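2-phospho-L-lactate guanylyltransferase (Methanosarcina mazei, PDB 2I5E) probably transfers a guanylyl group from GTP to (2S)-2-phospholactate, releasing diphosphate, a step in the biosynthesis of coenzyme F420. Local coordinates at residues Val7-Leu19 against Arg28-Ile40. Sequence-based numbering, arbitrary orientation.
Sequences VIPYKKAGAKSRL and REEFVELMLNQVI. With PEG (di(hydroxyethyl)ether), chain F.
I8 and Y10 pack on L36 of helix 25-45, where the first strand of this GT-A-like nucleotidyltransferase fold runs into its long loop. Strand 7-9 and helix 28-40 are nearly antiparallel (167°), as in the opening beta-alpha unit of a Rossmann-like sheet. I8 CG2 meets L36 CD1, and I8 CD1 reaches I40 CG1 at 3.6 Å. The Y10 ring takes L36 CD2 over one face in a CH-pi contact, 3.6 Å from the centroid. CG of Y10 stands anti to the backbone N (chi1 180°), which directs the ring down onto the helix between V32 and L36. With an alanine at this position, L36 CD2 and V32 CG1 would probably lose the ring they pack on, and a gap would open under the loop. V32 CG2 also meets A15 CB at 3.5 Å. A PEG molecule, probably from crystallisation, lies between loop and helix; K11 N donates a weak hydrogen bond to PEG O1.

The polar contacts gather at the type II turn K12-A15 and just beyond it. K12, extended along its chain, forms a salt bridge from NZ to E33 OE1, on the anti side, 32° out of the carboxylate plane. E29 OE1 accepts a weak bond from G14 N, while its OE2 is hydrogen-bonded to Y59 OH. K16 NZ leads away to salt bridges with D97 and D173. R28 lays one guanidinium face against S17 CA, and its NH2 makes a weak, in-plane hydrogen bond to G14 O at 3.1 Å.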
ATOM      1  N   VAL A   7      -9.138   8.328 -19.111  1.00 32.10           N
ATOM      2  CA  VAL A   7      -8.185   9.430 -19.313  1.00 30.43           C
ATOM      3  C   VAL A   7      -6.962   9.268 -18.373  1.00 30.74           C
ATOM      4  O   VAL A   7      -7.087   8.811 -17.193  1.00 29.46           O
ATOM      5  CB  VAL A   7      -8.910  10.804 -19.151  1.00 29.87           C
ATOM      6  CG1 VAL A   7      -9.315  11.140 -17.719  1.00 27.56           C
ATOM      7  CG2 VAL A   7      -8.179  11.957 -19.754  1.00 30.38           C
ATOM      8  N   ILE A   8      -5.796   9.563 -18.928  1.00 29.40           N
ATOM      9  CA  ILE A   8      -4.504   9.503 -18.250  1.00 31.41           C
ATOM     10  C   ILE A   8      -3.882  10.876 -18.412  1.00 30.99           C
ATOM     11  O   ILE A   8      -3.548  11.249 -19.473  1.00 32.82           O
ATOM     12  CB  ILE A   8      -3.480   8.459 -18.884  1.00 31.89           C
ATOM     13  CG1 ILE A   8      -4.019   6.999 -18.916  1.00 32.47           C
ATOM     14  CG2 ILE A   8      -2.134   8.482 -18.204  1.00 25.39           C
ATOM     15  CD1 ILE A   8      -3.352   6.200 -20.002  1.00 34.38           C
ATOM     16  N   PRO A   9      -3.833  11.662 -17.348  1.00 32.03           N
ATOM     17  CA  PRO A   9      -3.043  12.915 -17.256  1.00 32.62           C
ATOM     18  C   PRO A   9      -1.547  12.601 -17.388  1.00 33.30           C
ATOM     19  O   PRO A   9      -1.010  11.736 -16.676  1.00 35.14           O
ATOM     20  CB  PRO A   9      -3.394  13.436 -15.838  1.00 33.64           C
ATOM     21  CG  PRO A   9      -3.988  12.247 -15.082  1.00 31.19           C
ATOM     22  CD  PRO A   9      -4.573  11.316 -16.115  1.00 29.64           C
ATOM     23  N   TYR A  10      -0.861  13.217 -18.326  1.00 33.79           N
ATOM     24  CA  TYR A  10       0.535  12.854 -18.601  1.00 33.27           C
ATOM     25  C   TYR A  10       1.329  14.064 -19.140  1.00 34.84           C
ATOM     26  O   TYR A  10       0.862  14.778 -20.026  1.00 35.70           O
ATOM     27  CB  TYR A  10       0.591  11.730 -19.636  1.00 32.97           C
ATOM     28  CG  TYR A  10       1.963  11.271 -20.001  1.00 33.40           C
ATOM     29  CD1 TYR A  10       2.791  10.617 -19.041  1.00 27.88           C
ATOM     30  CD2 TYR A  10       2.473  11.468 -21.314  1.00 32.41           C
ATOM     31  CE1 TYR A  10       4.045  10.192 -19.346  1.00 30.65           C
ATOM     32  CE2 TYR A  10       3.760  11.024 -21.628  1.00 31.50           C
ATOM     33  CZ  TYR A  10       4.519  10.370 -20.635  1.00 32.62           C
ATOM     34  OH  TYR A  10       5.760   9.935 -20.893  1.00 34.90           O
ATOM     35  N   LYS A  11       2.540  14.276 -18.641  1.00 35.47           N
ATOM     36  CA  LYS A  11       3.476  15.247 -19.233  1.00 37.45           C
ATOM     37  C   LYS A  11       4.852  14.629 -19.123  1.00 36.90           C
ATOM     38  O   LYS A  11       5.365  14.455 -17.997  1.00 36.56           O
ATOM     39  CB  LYS A  11       3.361  16.625 -18.507  1.00 36.31           C
ATOM     40  CG  LYS A  11       4.505  17.691 -18.691  1.00 39.71           C
ATOM     41  CD  LYS A  11       4.004  19.103 -18.150  1.00 40.05           C
ATOM     42  CE  LYS A  11       4.993  20.301 -17.988  1.00 40.14           C
ATOM     43  NZ  LYS A  11       5.917  20.380 -19.100  1.00 42.28           N
ATOM     44  N   LYS A  12       5.447  14.269 -20.262  1.00 35.76           N
ATOM     45  CA  LYS A  12       6.764  13.710 -20.232  1.00 36.51           C
ATOM     46  C   LYS A  12       7.840  14.689 -19.711  1.00 39.29           C
ATOM     47  O   LYS A  12       8.744  14.271 -18.990  1.00 38.03           O
ATOM     48  CB  LYS A  12       7.133  13.122 -21.621  1.00 36.71           C
ATOM     49  CG  LYS A  12       8.546  12.624 -21.736  1.00 33.42           C
ATOM     50  CD  LYS A  12       8.679  11.773 -22.951  1.00 38.62           C
ATOM     51  CE  LYS A  12      10.148  11.625 -23.342  1.00 34.38           C
ATOM     52  NZ  LYS A  12      10.184  10.358 -24.086  1.00 37.93           N
ATOM     53  N   ALA A  13       7.750  15.990 -20.048  1.00 40.65           N
ATOM     54  CA  ALA A  13       8.863  16.910 -19.745  1.00 41.27           C
ATOM     55  C   ALA A  13       9.077  17.330 -18.304  1.00 43.68           C
ATOM     56  O   ALA A  13       8.175  17.856 -17.660  1.00 43.54           O
ATOM     57  CB  ALA A  13       8.762  18.148 -20.607  1.00 42.81           C
ATOM     58  N   GLY A  14      10.306  17.147 -17.810  1.00 45.56           N
ATOM     59  CA  GLY A  14      10.584  17.325 -16.380  1.00 47.53           C
ATOM     60  C   GLY A  14       9.799  16.418 -15.431  1.00 48.25           C
ATOM     61  O   GLY A  14       9.616  16.760 -14.262  1.00 50.60           O
ATOM     62  N   ALA A  15       9.370  15.239 -15.904  1.00 49.82           N
ATOM     63  CA  ALA A  15       8.159  14.530 -15.385  1.00 47.74           C
ATOM     64  C   ALA A  15       7.994  14.280 -13.895  1.00 48.36           C
ATOM     65  O   ALA A  15       6.809  14.396 -13.379  1.00 50.49           O
ATOM     66  CB  ALA A  15       8.017  13.252 -16.098  1.00 48.10           C
ATOM     67  N   LYS A  16       9.115  13.886 -13.246  1.00 45.57           N
ATOM     68  CA  LYS A  16       9.182  13.236 -11.890  1.00 43.76           C
ATOM     69  C   LYS A  16      10.409  13.779 -11.091  1.00 44.25           C
ATOM     70  O   LYS A  16      11.315  13.072 -10.719  1.00 44.71           O
ATOM     71  CB  LYS A  16       9.318  11.699 -11.999  1.00 42.08           C
ATOM     72  CG  LYS A  16       8.025  10.884 -12.350  1.00 40.74           C
ATOM     73  CD  LYS A  16       6.966  10.982 -11.254  1.00 38.57           C
ATOM     74  CE  LYS A  16       5.660  10.208 -11.651  1.00 35.50           C
ATOM     75  NZ  LYS A  16       4.849  10.277 -10.413  1.00 33.76           N
ATOM     76  N   SER A  17      10.415  15.063 -10.833  1.00 44.33           N
ATOM     77  CA  SER A  17      11.524  15.758 -10.219  1.00 43.92           C
ATOM     78  C   SER A  17      11.936  15.165  -8.863  1.00 43.40           C
ATOM     79  O   SER A  17      13.100  15.275  -8.532  1.00 43.18           O
ATOM     80  CB  SER A  17      11.112  17.212 -10.025  1.00 43.90           C
ATOM     81  OG  SER A  17      10.134  17.213  -8.995  1.00 44.03           O
ATOM     82  N   ARG A  18      11.049  14.529  -8.087  1.00 42.41           N
ATOM     83  CA  ARG A  18      11.544  13.951  -6.833  1.00 42.97           C
ATOM     84  C   ARG A  18      12.362  12.659  -7.024  1.00 42.21           C
ATOM     85  O   ARG A  18      12.858  12.106  -6.060  1.00 41.93           O
ATOM     86  CB  ARG A  18      10.520  13.783  -5.690  1.00 44.19           C
ATOM     87  CG  ARG A  18       9.412  14.789  -5.617  1.00 46.38           C
ATOM     88  CD  ARG A  18       8.528  14.447  -4.455  1.00 51.48           C
ATOM     89  NE  ARG A  18       9.186  14.713  -3.178  1.00 61.69           N
ATOM     90  CZ  ARG A  18       9.081  15.875  -2.484  1.00 65.30           C
ATOM     91  NH1 ARG A  18       8.342  16.890  -2.943  1.00 66.52           N
ATOM     92  NH2 ARG A  18       9.719  16.048  -1.326  1.00 62.27           N
ATOM     93  N   LEU A  19      12.566  12.236  -8.258  1.00 41.28           N
ATOM     94  CA  LEU A  19      13.426  11.120  -8.578  1.00 42.20           C
ATOM     95  C   LEU A  19      14.862  11.520  -8.810  1.00 43.95           C
ATOM     96  O   LEU A  19      15.721  10.691  -8.853  1.00 43.49           O
ATOM     97  CB  LEU A  19      12.928  10.451  -9.839  1.00 43.79           C
ATOM     98  CG  LEU A  19      12.259   9.120  -9.639  1.00 44.13           C
ATOM     99  CD1 LEU A  19      11.876   8.936  -8.254  1.00 45.32           C
ATOM    100  CD2 LEU A  19      11.115   8.876 -10.502  1.00 39.39           C
ATOM    101  N   ARG A  28      14.486  10.044 -15.950  1.00 37.53           N
ATOM    102  CA  ARG A  28      13.136  10.356 -15.580  1.00 36.93           C
ATOM    103  C   ARG A  28      12.191  10.319 -16.754  1.00 37.06           C
ATOM    104  O   ARG A  28      11.177   9.699 -16.692  1.00 38.80           O
ATOM    105  CB  ARG A  28      13.114  11.705 -14.883  1.00 34.86           C
ATOM    106  CG  ARG A  28      13.666  11.563 -13.480  1.00 40.79           C
ATOM    107  CD  ARG A  28      14.281  12.930 -12.976  1.00 42.58           C
ATOM    108  NE  ARG A  28      13.350  14.031 -13.288  1.00 50.60           N
ATOM    109  CZ  ARG A  28      13.615  15.347 -13.239  1.00 50.82           C
ATOM    110  NH1 ARG A  28      14.840  15.792 -12.903  1.00 48.25           N
ATOM    111  NH2 ARG A  28      12.635  16.219 -13.550  1.00 46.38           N
ATOM    112  N   GLU A  29      12.518  10.997 -17.853  1.00 38.31           N
ATOM    113  CA  GLU A  29      11.587  11.114 -18.938  1.00 38.36           C
ATOM    114  C   GLU A  29      11.435   9.743 -19.566  1.00 38.17           C
ATOM    115  O   GLU A  29      10.339   9.340 -19.928  1.00 37.95           O
ATOM    116  CB  GLU A  29      12.105  12.116 -19.989  1.00 39.24           C
ATOM    117  CG  GLU A  29      12.248  13.506 -19.474  1.00 42.42           C
ATOM    118  CD  GLU A  29      12.211  14.512 -20.583  1.00 42.70           C
ATOM    119  OE1 GLU A  29      12.019  15.662 -20.224  1.00 39.14           O
ATOM    120  OE2 GLU A  29      12.335  14.155 -21.791  1.00 43.40           O
ATOM    121  N   GLU A  30      12.521   9.005 -19.723  1.00 39.50           N
ATOM    122  CA  GLU A  30      12.369   7.621 -20.289  1.00 40.67           C
ATOM    123  C   GLU A  30      11.524   6.655 -19.422  1.00 37.85           C
ATOM    124  O   GLU A  30      10.677   5.956 -19.925  1.00 38.54           O
ATOM    125  CB  GLU A  30      13.732   7.002 -20.571  1.00 41.34           C
ATOM    126  CG  GLU A  30      13.920   6.804 -22.057  1.00 50.65           C
ATOM    127  CD  GLU A  30      13.586   5.416 -22.553  1.00 58.02           C
ATOM    128  OE1 GLU A  30      12.364   5.063 -22.691  1.00 54.92           O
ATOM    129  OE2 GLU A  30      14.611   4.703 -22.854  1.00 63.57           O
ATOM    130  N   PHE A  31      11.807   6.628 -18.124  1.00 36.84           N
ATOM    131  CA  PHE A  31      11.088   5.849 -17.164  1.00 36.23           C
ATOM    132  C   PHE A  31       9.581   6.129 -17.308  1.00 36.76           C
ATOM    133  O   PHE A  31       8.815   5.283 -17.645  1.00 37.50           O
ATOM    134  CB  PHE A  31      11.591   6.245 -15.762  1.00 36.80           C
ATOM    135  CG  PHE A  31      11.049   5.397 -14.671  1.00 34.69           C
ATOM    136  CD1 PHE A  31      10.962   4.011 -14.840  1.00 33.07           C
ATOM    137  CD2 PHE A  31      10.618   5.965 -13.478  1.00 34.65           C
ATOM    138  CE1 PHE A  31      10.454   3.227 -13.890  1.00 32.81           C
ATOM    139  CE2 PHE A  31      10.112   5.163 -12.468  1.00 32.32           C
ATOM    140  CZ  PHE A  31      10.051   3.798 -12.663  1.00 33.83           C
ATOM    141  N   VAL A  32       9.172   7.366 -17.074  1.00 37.51           N
ATOM    142  CA  VAL A  32       7.786   7.815 -17.176  1.00 36.02           C
ATOM    143  C   VAL A  32       7.077   7.318 -18.473  1.00 34.46           C
ATOM    144  O   VAL A  32       5.969   6.788 -18.471  1.00 32.78           O
ATOM    145  CB  VAL A  32       7.950   9.347 -17.040  1.00 38.33           C
ATOM    146  CG1 VAL A  32       7.437  10.172 -18.209  1.00 34.42           C
ATOM    147  CG2 VAL A  32       7.686   9.847 -15.599  1.00 36.19           C
ATOM    148  N   GLU A  33       7.750   7.440 -19.591  1.00 34.92           N
ATOM    149  CA  GLU A  33       7.225   6.933 -20.878  1.00 34.35           C
ATOM    150  C   GLU A  33       6.984   5.443 -20.795  1.00 32.59           C
ATOM    151  O   GLU A  33       5.942   4.938 -21.209  1.00 32.04           O
ATOM    152  CB  GLU A  33       8.220   7.193 -22.005  1.00 34.07           C
ATOM    153  CG  GLU A  33       7.686   6.640 -23.358  1.00 35.98           C
ATOM    154  CD  GLU A  33       8.518   7.165 -24.560  1.00 39.19           C
ATOM    155  OE1 GLU A  33       8.717   8.390 -24.651  1.00 38.60           O
ATOM    156  OE2 GLU A  33       8.956   6.329 -25.407  1.00 42.39           O
ATOM    157  N   LEU A  34       7.950   4.707 -20.247  1.00 33.74           N
ATOM    158  CA  LEU A  34       7.705   3.216 -20.055  1.00 34.43           C
ATOM    159  C   LEU A  34       6.495   2.960 -19.135  1.00 33.03           C
ATOM    160  O   LEU A  34       5.697   2.066 -19.395  1.00 32.23           O
ATOM    161  CB  LEU A  34       8.960   2.472 -19.540  1.00 31.37           C
ATOM    162  CG  LEU A  34      10.205   2.620 -20.375  1.00 36.69           C
ATOM    163  CD1 LEU A  34      11.385   1.963 -19.711  1.00 38.55           C
ATOM    164  CD2 LEU A  34       9.973   2.067 -21.789  1.00 38.04           C
HETATM  165  N   MSE A  35       6.370   3.740 -18.061  1.00 32.08           N
HETATM  166  CA  MSE A  35       5.226   3.571 -17.140  1.00 33.21           C
HETATM  167  C   MSE A  35       3.937   3.879 -17.824  1.00 33.79           C
HETATM  168  O   MSE A  35       3.001   3.116 -17.671  1.00 37.07           O
HETATM  169  CB  MSE A  35       5.383   4.385 -15.876  1.00 32.83           C
HETATM  170  CG  MSE A  35       6.404   3.746 -14.939  1.00 30.08           C
HETATM  171 SE   MSE A  35       6.336   4.528 -13.185  1.00 40.84          SE
HETATM  172  CE  MSE A  35       6.947   6.401 -13.469  1.00 34.91           C
ATOM    173  N   LEU A  36       3.885   4.955 -18.627  1.00 32.40           N
ATOM    174  CA  LEU A  36       2.660   5.296 -19.396  1.00 31.61           C
ATOM    175  C   LEU A  36       2.159   4.136 -20.214  1.00 31.33           C
ATOM    176  O   LEU A  36       0.937   3.825 -20.251  1.00 30.03           O
ATOM    177  CB  LEU A  36       2.919   6.489 -20.356  1.00 28.78           C
ATOM    178  CG  LEU A  36       1.755   7.024 -21.211  1.00 33.33           C
ATOM    179  CD1 LEU A  36       0.604   7.638 -20.335  1.00 34.02           C
ATOM    180  CD2 LEU A  36       2.220   8.029 -22.377  1.00 30.65           C
ATOM    181  N   ASN A  37       3.099   3.577 -20.988  1.00 33.02           N
ATOM    182  CA  ASN A  37       2.802   2.497 -21.904  1.00 35.75           C
ATOM    183  C   ASN A  37       2.229   1.275 -21.239  1.00 35.31           C
ATOM    184  O   ASN A  37       1.429   0.576 -21.845  1.00 37.25           O
ATOM    185  CB  ASN A  37       4.048   2.130 -22.735  1.00 35.11           C
ATOM    186  CG  ASN A  37       4.307   3.142 -23.779  1.00 37.05           C
ATOM    187  OD1 ASN A  37       3.375   3.767 -24.273  1.00 40.20           O
ATOM    188  ND2 ASN A  37       5.555   3.373 -24.091  1.00 41.58           N
ATOM    189  N   GLN A  38       2.737   0.950 -20.059  1.00 36.34           N
ATOM    190  CA  GLN A  38       2.239  -0.161 -19.273  1.00 36.57           C
ATOM    191  C   GLN A  38       0.793   0.089 -18.742  1.00 36.05           C
ATOM    192  O   GLN A  38      -0.064  -0.811 -18.762  1.00 35.98           O
ATOM    193  CB  GLN A  38       3.186  -0.397 -18.102  1.00 39.12           C
ATOM    194  CG  GLN A  38       4.593  -1.014 -18.469  1.00 44.08           C
ATOM    195  CD  GLN A  38       5.104  -1.839 -17.343  1.00 49.35           C
ATOM    196  OE1 GLN A  38       5.944  -1.408 -16.538  1.00 52.63           O
ATOM    197  NE2 GLN A  38       4.536  -3.028 -17.214  1.00 50.01           N
ATOM    198  N   VAL A  39       0.536   1.308 -18.250  1.00 34.65           N
ATOM    199  CA  VAL A  39      -0.884   1.725 -17.924  1.00 33.58           C
ATOM    200  C   VAL A  39      -1.859   1.639 -19.083  1.00 33.13           C
ATOM    201  O   VAL A  39      -2.943   1.072 -18.878  1.00 33.86           O
ATOM    202  CB  VAL A  39      -0.957   3.126 -17.290  1.00 32.84           C
ATOM    203  CG1 VAL A  39      -2.383   3.523 -16.955  1.00 31.63           C
ATOM    204  CG2 VAL A  39       0.001   3.178 -16.114  1.00 28.31           C
ATOM    205  N   ILE A  40      -1.491   2.159 -20.266  1.00 32.35           N
ATOM    206  CA  ILE A  40      -2.342   2.036 -21.429  1.00 33.01           C
ATOM    207  C   ILE A  40      -2.516   0.541 -21.796  1.00 34.21           C
ATOM    208  O   ILE A  40      -3.614   0.080 -22.044  1.00 34.39           O
ATOM    209  CB  ILE A  40      -1.806   2.764 -22.712  1.00 33.41           C
ATOM    210  CG1 ILE A  40      -1.697   4.275 -22.526  1.00 35.59           C
ATOM    211  CG2 ILE A  40      -2.689   2.405 -23.899  1.00 34.62           C
ATOM    212  CD1 ILE A  40      -0.605   4.954 -23.421  1.00 32.73           C
TER
HETATM  213  C1  PEG F 306       3.766  12.508 -16.075  1.00 50.02           C
HETATM  214  O1  PEG F 306       2.594  13.287 -15.776  1.00 54.32           O
HETATM  215  C2  PEG F 306       4.179  11.921 -14.738  1.00 53.33           C
HETATM  216  O2  PEG F 306       3.650  10.590 -14.616  1.00 47.78           O
HETATM  217  C3  PEG F 306       4.609   9.746 -15.257  1.00 43.04           C
HETATM  218  C4  PEG F 306       4.164   8.292 -15.233  1.00 46.23           C
HETATM  219  O4  PEG F 306       4.359   7.535 -16.421  1.00 31.28           O